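Local coordinates for protein 6-aminohexanoate-dimer hydrolase (PDB 4GB7) that probably hydrolyses amide bonds of 6-aminohexanoate dimers or related substrates, as a serine hydrolase of the beta-lactamase clan, at residues 134-146 with 369-381. Numbering follows the deposited sequence.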
ATOM      1  N   GLU A 134      14.731   4.998   8.376  1.00 17.93           N
ATOM      2  CA  GLU A 134      14.978   4.865   6.921  1.00 17.80           C
ATOM      3  C   GLU A 134      13.737   4.340   6.242  1.00 17.32           C
ATOM      4  O   GLU A 134      13.118   3.416   6.708  1.00 18.81           O
ATOM      5  CB  GLU A 134      16.147   3.957   6.611  1.00 21.69           C
ATOM      6  CG  GLU A 134      17.498   4.535   7.015  1.00 24.92           C
ATOM      7  CD  GLU A 134      17.947   5.746   6.187  1.00 32.07           C
ATOM      8  OE1 GLU A 134      17.599   5.907   5.001  1.00 29.78           O
ATOM      9  OE2 GLU A 134      18.648   6.598   6.733  1.00 37.32           O
ATOM     10  N   PRO A 135      13.327   4.965   5.142  1.00 17.72           N
ATOM     11  CA  PRO A 135      12.120   4.440   4.518  1.00 19.01           C
ATOM     12  C   PRO A 135      12.214   2.967   4.076  1.00 16.96           C
ATOM     13  O   PRO A 135      13.251   2.517   3.564  1.00 17.86           O
ATOM     14  CB  PRO A 135      11.928   5.395   3.335  1.00 19.01           C
ATOM     15  CG  PRO A 135      12.552   6.682   3.802  1.00 18.95           C
ATOM     16  CD  PRO A 135      13.761   6.248   4.553  1.00 19.64           C
ATOM     17  N   HIS A 136      11.101   2.257   4.157  1.00 16.56           N
ATOM     18  CA  HIS A 136      10.980   0.849   3.781  1.00 15.82           C
ATOM     19  C   HIS A 136      10.089   0.722   2.594  1.00 15.18           C
ATOM     20  O   HIS A 136       9.163   1.510   2.426  1.00 16.73           O
ATOM     21  CB  HIS A 136      10.294   0.144   4.956  1.00 15.72           C
ATOM     22  CG  HIS A 136      10.401  -1.365   4.925  1.00 13.99           C
ATOM     23  ND1 HIS A 136       9.670  -2.141   4.106  1.00 15.25           N
ATOM     24  CD2 HIS A 136      11.202  -2.221   5.685  1.00 14.71           C
ATOM     25  CE1 HIS A 136       9.982  -3.442   4.337  1.00 14.65           C
ATOM     26  NE2 HIS A 136      10.942  -3.487   5.286  1.00 15.53           N
ATOM     27  N   GLY A 137      10.333  -0.262   1.740  1.00 17.47           N
ATOM     28  CA  GLY A 137       9.366  -0.600   0.680  1.00 16.47           C
ATOM     29  C   GLY A 137       8.021  -0.996   1.261  1.00 14.96           C
ATOM     30  O   GLY A 137       7.939  -1.564   2.307  1.00 16.90           O
HETATM   31  N   MSE A 138       6.945  -0.613   0.599  1.00 17.14           N
HETATM   32  CA  MSE A 138       5.612  -0.932   1.093  1.00 17.40           C
HETATM   33  C   MSE A 138       4.686  -1.584   0.042  1.00 19.41           C
HETATM   34  O   MSE A 138       3.520  -1.823   0.330  1.00 17.41           O
HETATM   35  CB  MSE A 138       4.949   0.354   1.611  1.00 17.20           C
HETATM   36  CG  MSE A 138       5.744   1.056   2.647  1.00 20.93           C
HETATM   37 SE   MSE A 138       4.760   2.417   3.574  0.70 21.34          SE
HETATM   38  CE  MSE A 138       4.110   3.483   2.177  1.00 21.55           C
ATOM     39  N   ALA A 139       5.209  -1.866  -1.148  1.00 18.20           N
ATOM     40  CA  ALA A 139       4.459  -2.536  -2.188  1.00 19.52           C
ATOM     41  C   ALA A 139       3.113  -1.817  -2.341  1.00 18.32           C
ATOM     42  O   ALA A 139       3.107  -0.608  -2.448  1.00 19.31           O
ATOM     43  CB  ALA A 139       4.307  -4.029  -1.896  1.00 19.76           C
ATOM     44  N   SER A 140       1.987  -2.511  -2.285  1.00 17.69           N
ATOM     45  CA  SER A 140       0.681  -1.912  -2.621  1.00 17.83           C
ATOM     46  C   SER A 140       0.085  -1.008  -1.527  1.00 16.43           C
ATOM     47  O   SER A 140      -0.964  -0.435  -1.733  1.00 16.66           O
ATOM     48  CB  SER A 140      -0.348  -3.014  -2.979  1.00 18.22           C
ATOM     49  OG  SER A 140      -0.077  -3.623  -4.226  1.00 20.54           O
ATOM     50  N   LEU A 141       0.756  -0.827  -0.387  1.00 16.05           N
ATOM     51  CA  LEU A 141       0.306   0.170   0.586  1.00 16.08           C
ATOM     52  C   LEU A 141       0.210   1.553  -0.056  1.00 15.59           C
ATOM     53  O   LEU A 141      -0.571   2.333   0.377  1.00 18.22           O
ATOM     54  CB  LEU A 141       1.178   0.247   1.813  1.00 18.37           C
ATOM     55  CG  LEU A 141       0.876  -0.740   2.927  1.00 23.86           C
ATOM     56  CD1 LEU A 141       0.379  -2.100   2.545  1.00 17.31           C
ATOM     57  CD2 LEU A 141       1.987  -0.771   3.963  1.00 17.25           C
ATOM     58  N   ALA A 142       1.038   1.840  -1.070  1.00 16.70           N
ATOM     59  CA  ALA A 142       0.944   3.076  -1.817  1.00 15.74           C
ATOM     60  C   ALA A 142      -0.407   3.392  -2.342  1.00 14.00           C
ATOM     61  O   ALA A 142      -0.750   4.607  -2.507  1.00 17.60           O
ATOM     62  CB  ALA A 142       1.931   3.039  -3.004  1.00 18.25           C
ATOM     63  N   LYS A 143      -1.208   2.379  -2.634  1.00 16.48           N
ATOM     64  CA  LYS A 143      -2.438   2.668  -3.403  1.00 16.64           C
ATOM     65  C   LYS A 143      -3.410   3.620  -2.698  1.00 16.64           C
ATOM     66  O   LYS A 143      -4.132   4.405  -3.342  1.00 17.44           O
ATOM     67  CB  LYS A 143      -3.149   1.352  -3.726  1.00 16.50           C
ATOM     68  CG  LYS A 143      -2.376   0.481  -4.688  1.00 16.54           C
ATOM     69  CD  LYS A 143      -3.115  -0.771  -5.090  1.00 17.84           C
ATOM     70  CE  LYS A 143      -2.468  -1.487  -6.288  1.00 19.14           C
ATOM     71  NZ  LYS A 143      -1.150  -2.150  -6.026  1.00 18.98           N
ATOM     72  N   VAL A 144      -3.428   3.551  -1.376  1.00 17.34           N
ATOM     73  CA  VAL A 144      -4.361   4.347  -0.574  1.00 18.10           C
ATOM     74  C   VAL A 144      -4.065   5.855  -0.670  1.00 16.71           C
ATOM     75  O   VAL A 144      -4.947   6.648  -0.501  1.00 17.98           O
ATOM     76  CB  VAL A 144      -4.486   3.857   0.875  1.00 15.64           C
ATOM     77  CG1 VAL A 144      -5.035   2.420   0.876  1.00 16.36           C
ATOM     78  CG2 VAL A 144      -3.177   3.998   1.675  1.00 15.40           C
ATOM     79  N   PHE A 145      -2.834   6.210  -0.982  1.00 15.69           N
ATOM     80  CA  PHE A 145      -2.438   7.619  -1.181  1.00 14.52           C
ATOM     81  C   PHE A 145      -3.002   8.154  -2.456  1.00 16.91           C
ATOM     82  O   PHE A 145      -3.519   9.271  -2.452  1.00 19.50           O
ATOM     83  CB  PHE A 145      -0.920   7.741  -1.091  1.00 17.20           C
ATOM     84  CG  PHE A 145      -0.414   7.482   0.309  1.00 18.34           C
ATOM     85  CD1 PHE A 145      -0.368   8.488   1.224  1.00 20.90           C
ATOM     86  CD2 PHE A 145      -0.034   6.226   0.681  1.00 16.61           C
ATOM     87  CE1 PHE A 145       0.026   8.249   2.521  1.00 20.39           C
ATOM     88  CE2 PHE A 145       0.377   5.964   1.950  1.00 18.60           C
ATOM     89  CZ  PHE A 145       0.411   6.973   2.876  1.00 16.46           C
ATOM     90  N   THR A 146      -2.879   7.393  -3.550  1.00 16.30           N
ATOM     91  CA  THR A 146      -3.555   7.749  -4.792  1.00 17.94           C
ATOM     92  C   THR A 146      -5.054   7.835  -4.599  1.00 15.39           C
ATOM     93  O   THR A 146      -5.691   8.819  -5.036  1.00 17.35           O
ATOM     94  CB  THR A 146      -3.177   6.782  -5.927  1.00 17.41           C
ATOM     95  OG1 THR A 146      -1.807   7.023  -6.272  1.00 21.45           O
ATOM     96  CG2 THR A 146      -4.051   6.965  -7.182  1.00 19.90           C
ATOM     97  N   PHE A 369     -10.401  -2.120   8.545  1.00 18.62           N
ATOM     98  CA  PHE A 369     -10.121  -1.995   7.151  1.00 18.26           C
ATOM     99  C   PHE A 369      -8.597  -1.892   7.011  1.00 17.14           C
ATOM    100  O   PHE A 369      -7.898  -1.542   7.941  1.00 18.84           O
ATOM    101  CB  PHE A 369     -10.934  -0.845   6.476  1.00 18.71           C
ATOM    102  CG  PHE A 369     -10.710   0.526   7.073  1.00 19.56           C
ATOM    103  CD1 PHE A 369     -11.384   0.918   8.215  1.00 21.82           C
ATOM    104  CD2 PHE A 369      -9.837   1.410   6.494  1.00 22.77           C
ATOM    105  CE1 PHE A 369     -11.211   2.173   8.766  1.00 22.54           C
ATOM    106  CE2 PHE A 369      -9.632   2.680   7.042  1.00 22.37           C
ATOM    107  CZ  PHE A 369     -10.302   3.069   8.184  1.00 20.89           C
ATOM    108  N   GLU A 370      -8.087  -2.283   5.861  1.00 16.22           N
ATOM    109  CA  GLU A 370      -6.669  -2.420   5.716  1.00 16.09           C
ATOM    110  C   GLU A 370      -6.224  -2.299   4.275  1.00 17.24           C
ATOM    111  O   GLU A 370      -7.019  -2.457   3.339  1.00 18.33           O
ATOM    112  CB  GLU A 370      -6.211  -3.779   6.283  1.00 17.80           C
ATOM    113  CG  GLU A 370      -6.801  -5.014   5.600  1.00 17.45           C
ATOM    114  CD  GLU A 370      -6.521  -6.351   6.215  1.00 24.45           C
ATOM    115  OE1 GLU A 370      -5.694  -6.426   7.122  1.00 25.63           O
ATOM    116  OE2 GLU A 370      -7.083  -7.371   5.714  1.00 28.26           O
ATOM    117  N   VAL A 371      -4.946  -2.012   4.109  1.00 15.51           N
ATOM    118  CA  VAL A 371      -4.249  -2.161   2.823  1.00 16.20           C
ATOM    119  C   VAL A 371      -3.090  -3.109   3.016  1.00 16.45           C
ATOM    120  O   VAL A 371      -2.429  -3.097   4.066  1.00 16.84           O
ATOM    121  CB  VAL A 371      -3.918  -0.786   2.173  1.00 15.56           C
ATOM    122  CG1 VAL A 371      -3.003   0.033   3.120  1.00 16.95           C
ATOM    123  CG2 VAL A 371      -3.335  -0.979   0.759  1.00 17.31           C
ATOM    124  N   LEU A 372      -2.850  -3.926   1.995  1.00 15.51           N
ATOM    125  CA  LEU A 372      -1.910  -5.048   2.074  1.00 15.26           C
ATOM    126  C   LEU A 372      -0.907  -4.833   0.975  1.00 15.89           C
ATOM    127  O   LEU A 372      -1.260  -4.249  -0.080  1.00 19.25           O
ATOM    128  CB  LEU A 372      -2.644  -6.358   1.846  1.00 18.02           C
ATOM    129  CG  LEU A 372      -3.707  -6.665   2.911  1.00 20.38           C
ATOM    130  CD1 LEU A 372      -4.694  -7.728   2.398  1.00 26.73           C
ATOM    131  CD2 LEU A 372      -3.044  -7.084   4.213  1.00 25.37           C
ATOM    132  N   GLY A 373       0.301  -5.352   1.171  1.00 15.94           N
ATOM    133  CA  GLY A 373       1.303  -5.378   0.105  1.00 17.03           C
ATOM    134  C   GLY A 373       2.172  -6.588   0.137  1.00 15.37           C
ATOM    135  O   GLY A 373       2.340  -7.188   1.216  1.00 17.84           O
ATOM    136  N   SER A 374       2.699  -6.958  -1.025  1.00 16.68           N
ATOM    137  CA  SER A 374       3.536  -8.127  -1.127  1.00 17.46           C
ATOM    138  C   SER A 374       4.695  -8.099  -0.170  1.00 14.44           C
ATOM    139  O   SER A 374       5.209  -7.032   0.194  1.00 15.95           O
ATOM    140  CB  SER A 374       4.054  -8.332  -2.538  1.00 20.98           C
ATOM    141  OG  SER A 374       2.956  -8.474  -3.408  1.00 24.42           O
ATOM    142  N   TYR A 375       5.088  -9.290   0.244  1.00 15.81           N
ATOM    143  CA  TYR A 375       6.296  -9.535   1.065  1.00 17.46           C
ATOM    144  C   TYR A 375       6.076  -9.213   2.520  1.00 18.09           C
ATOM    145  O   TYR A 375       7.018  -9.106   3.274  1.00 18.57           O
ATOM    146  CB  TYR A 375       7.568  -8.889   0.497  1.00 17.75           C
ATOM    147  CG  TYR A 375       7.682  -8.994  -1.006  1.00 17.11           C
ATOM    148  CD1 TYR A 375       7.524 -10.206  -1.665  1.00 18.77           C
ATOM    149  CD2 TYR A 375       7.841  -7.852  -1.778  1.00 19.87           C
ATOM    150  CE1 TYR A 375       7.582 -10.283  -3.039  1.00 20.52           C
ATOM    151  CE2 TYR A 375       7.897  -7.927  -3.148  1.00 22.86           C
ATOM    152  CZ  TYR A 375       7.781  -9.132  -3.769  1.00 21.69           C
ATOM    153  OH  TYR A 375       7.790  -9.142  -5.119  1.00 26.35           O
ATOM    154  N   GLY A 376       4.803  -9.070   2.891  1.00 16.38           N
ATOM    155  CA  GLY A 376       4.363  -8.921   4.266  1.00 15.61           C
ATOM    156  C   GLY A 376       4.215  -7.497   4.764  1.00 15.79           C
ATOM    157  O   GLY A 376       4.548  -7.189   5.927  1.00 16.75           O
ATOM    158  N   GLN A 377       3.558  -6.662   3.946  1.00 15.56           N
ATOM    159  CA  GLN A 377       3.218  -5.335   4.362  1.00 17.73           C
ATOM    160  C   GLN A 377       1.762  -5.163   4.678  1.00 15.93           C
ATOM    161  O   GLN A 377       0.886  -5.640   3.937  1.00 16.93           O
ATOM    162  CB  GLN A 377       3.583  -4.271   3.317  1.00 17.47           C
ATOM    163  CG  GLN A 377       4.726  -4.593   2.370  1.00 15.91           C
ATOM    164  CD  GLN A 377       5.980  -5.028   3.042  1.00 16.99           C
ATOM    165  OE1 GLN A 377       6.285  -4.580   4.140  1.00 17.26           O
ATOM    166  NE2 GLN A 377       6.765  -5.848   2.363  1.00 17.30           N
ATOM    167  N   THR A 378       1.477  -4.441   5.755  1.00 15.32           N
ATOM    168  CA  THR A 378       0.100  -4.161   6.129  1.00 17.32           C
ATOM    169  C   THR A 378      -0.005  -2.800   6.813  1.00 16.41           C
ATOM    170  O   THR A 378       0.810  -2.481   7.685  1.00 15.96           O
ATOM    171  CB  THR A 378      -0.480  -5.208   7.110  1.00 19.60           C
ATOM    172  OG1 THR A 378      -0.346  -6.532   6.557  1.00 18.74           O
ATOM    173  CG2 THR A 378      -1.978  -4.936   7.424  1.00 17.50           C
ATOM    174  N   LEU A 379      -1.015  -2.032   6.395  1.00 16.21           N
ATOM    175  CA  LEU A 379      -1.570  -0.962   7.235  1.00 15.95           C
ATOM    176  C   LEU A 379      -2.959  -1.358   7.629  1.00 15.88           C
ATOM    177  O   LEU A 379      -3.850  -1.514   6.755  1.00 16.03           O
ATOM    178  CB  LEU A 379      -1.609   0.384   6.492  1.00 15.02           C
ATOM    179  CG  LEU A 379      -2.234   1.551   7.235  1.00 15.70           C
ATOM    180  CD1 LEU A 379      -1.590   1.916   8.579  1.00 18.43           C
ATOM    181  CD2 LEU A 379      -2.264   2.758   6.277  1.00 18.19           C
ATOM    182  N   TYR A 380      -3.192  -1.488   8.903  1.00 15.97           N
ATOM    183  CA  TYR A 380      -4.450  -2.077   9.447  1.00 14.73           C
ATOM    184  C   TYR A 380      -5.067  -1.076  10.448  1.00 15.27           C
ATOM    185  O   TYR A 380      -4.404  -0.626  11.403  1.00 15.89           O
ATOM    186  CB  TYR A 380      -4.118  -3.391  10.140  1.00 14.81           C
ATOM    187  CG  TYR A 380      -5.263  -4.080  10.869  1.00 16.49           C
ATOM    188  CD1 TYR A 380      -6.080  -5.028  10.230  1.00 15.40           C
ATOM    189  CD2 TYR A 380      -5.516  -3.832  12.206  1.00 15.79           C
ATOM    190  CE1 TYR A 380      -7.114  -5.678  10.900  1.00 15.74           C
ATOM    191  CE2 TYR A 380      -6.545  -4.470  12.883  1.00 17.27           C
ATOM    192  CZ  TYR A 380      -7.326  -5.419  12.231  1.00 17.24           C
ATOM    193  OH  TYR A 380      -8.334  -6.078  12.895  1.00 17.58           O
ATOM    194  N   ILE A 381      -6.334  -0.721  10.230  1.00 17.20           N
ATOM    195  CA  ILE A 381      -7.005   0.257  11.060  1.00 16.74           C
ATOM    196  C   ILE A 381      -8.226  -0.401  11.663  1.00 16.11           C
ATOM    197  O   ILE A 381      -9.105  -0.895  10.922  1.00 18.28           O
ATOM    198  CB  ILE A 381      -7.415   1.501  10.236  1.00 16.92           C
ATOM    199  CG1 ILE A 381      -6.130   2.074   9.519  1.00 21.60           C
ATOM    200  CG2 ILE A 381      -8.143   2.495  11.139  1.00 19.21           C
ATOM    201  CD1 ILE A 381      -6.425   3.213   8.622  1.00 24.94           C
TER
HETATM  202  O   HOH W   1       1.622  -5.520  -3.351  1.00 23.78           O
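L141 lays its CD1 methyl over the backbone of the hairpin 369-381, with CD1 3.3 Å from V371 O, while its CD2 reaches the CB of Q377 on the partner strand. The arrangement fits a penicillin-recognising (beta-lactamase-like) fold: residues 140-144, leading into helix 143-155 and holding a probable SxxK motif, rest on edge strand 369-373 of the five-stranded antiparallel sheet. One turn on, V144 sets CG1 3.6 Å from V371 CB, and W359 and F313 continue this apolar layer. V371 meets both residues because its CG1 stands between its own N and carbonyl carbon (chi1 60°), which leaves CG2 to touch S140 O. At the turn end, chi1 of Q377 (-27°) keeps CG beside its backbone N, where it lies 3.6 Å from M138 O, and a bend at chi2 (-52°) turns the amide back into its own hairpin. There NE2 donates to a lone pair of S374 O (2.9 Å), and OE1 accepts from the backbone N of S393, two bonds that fix the amide's rotation. S140 is consistent with the nucleophile of this family. K143 NZ donates to S140 OG, which also bonds Y249 OH and a nitrate ion. A water links the segments, lying 2.7 Å from S140 OG and accepting from S374 N at 2.9 Å.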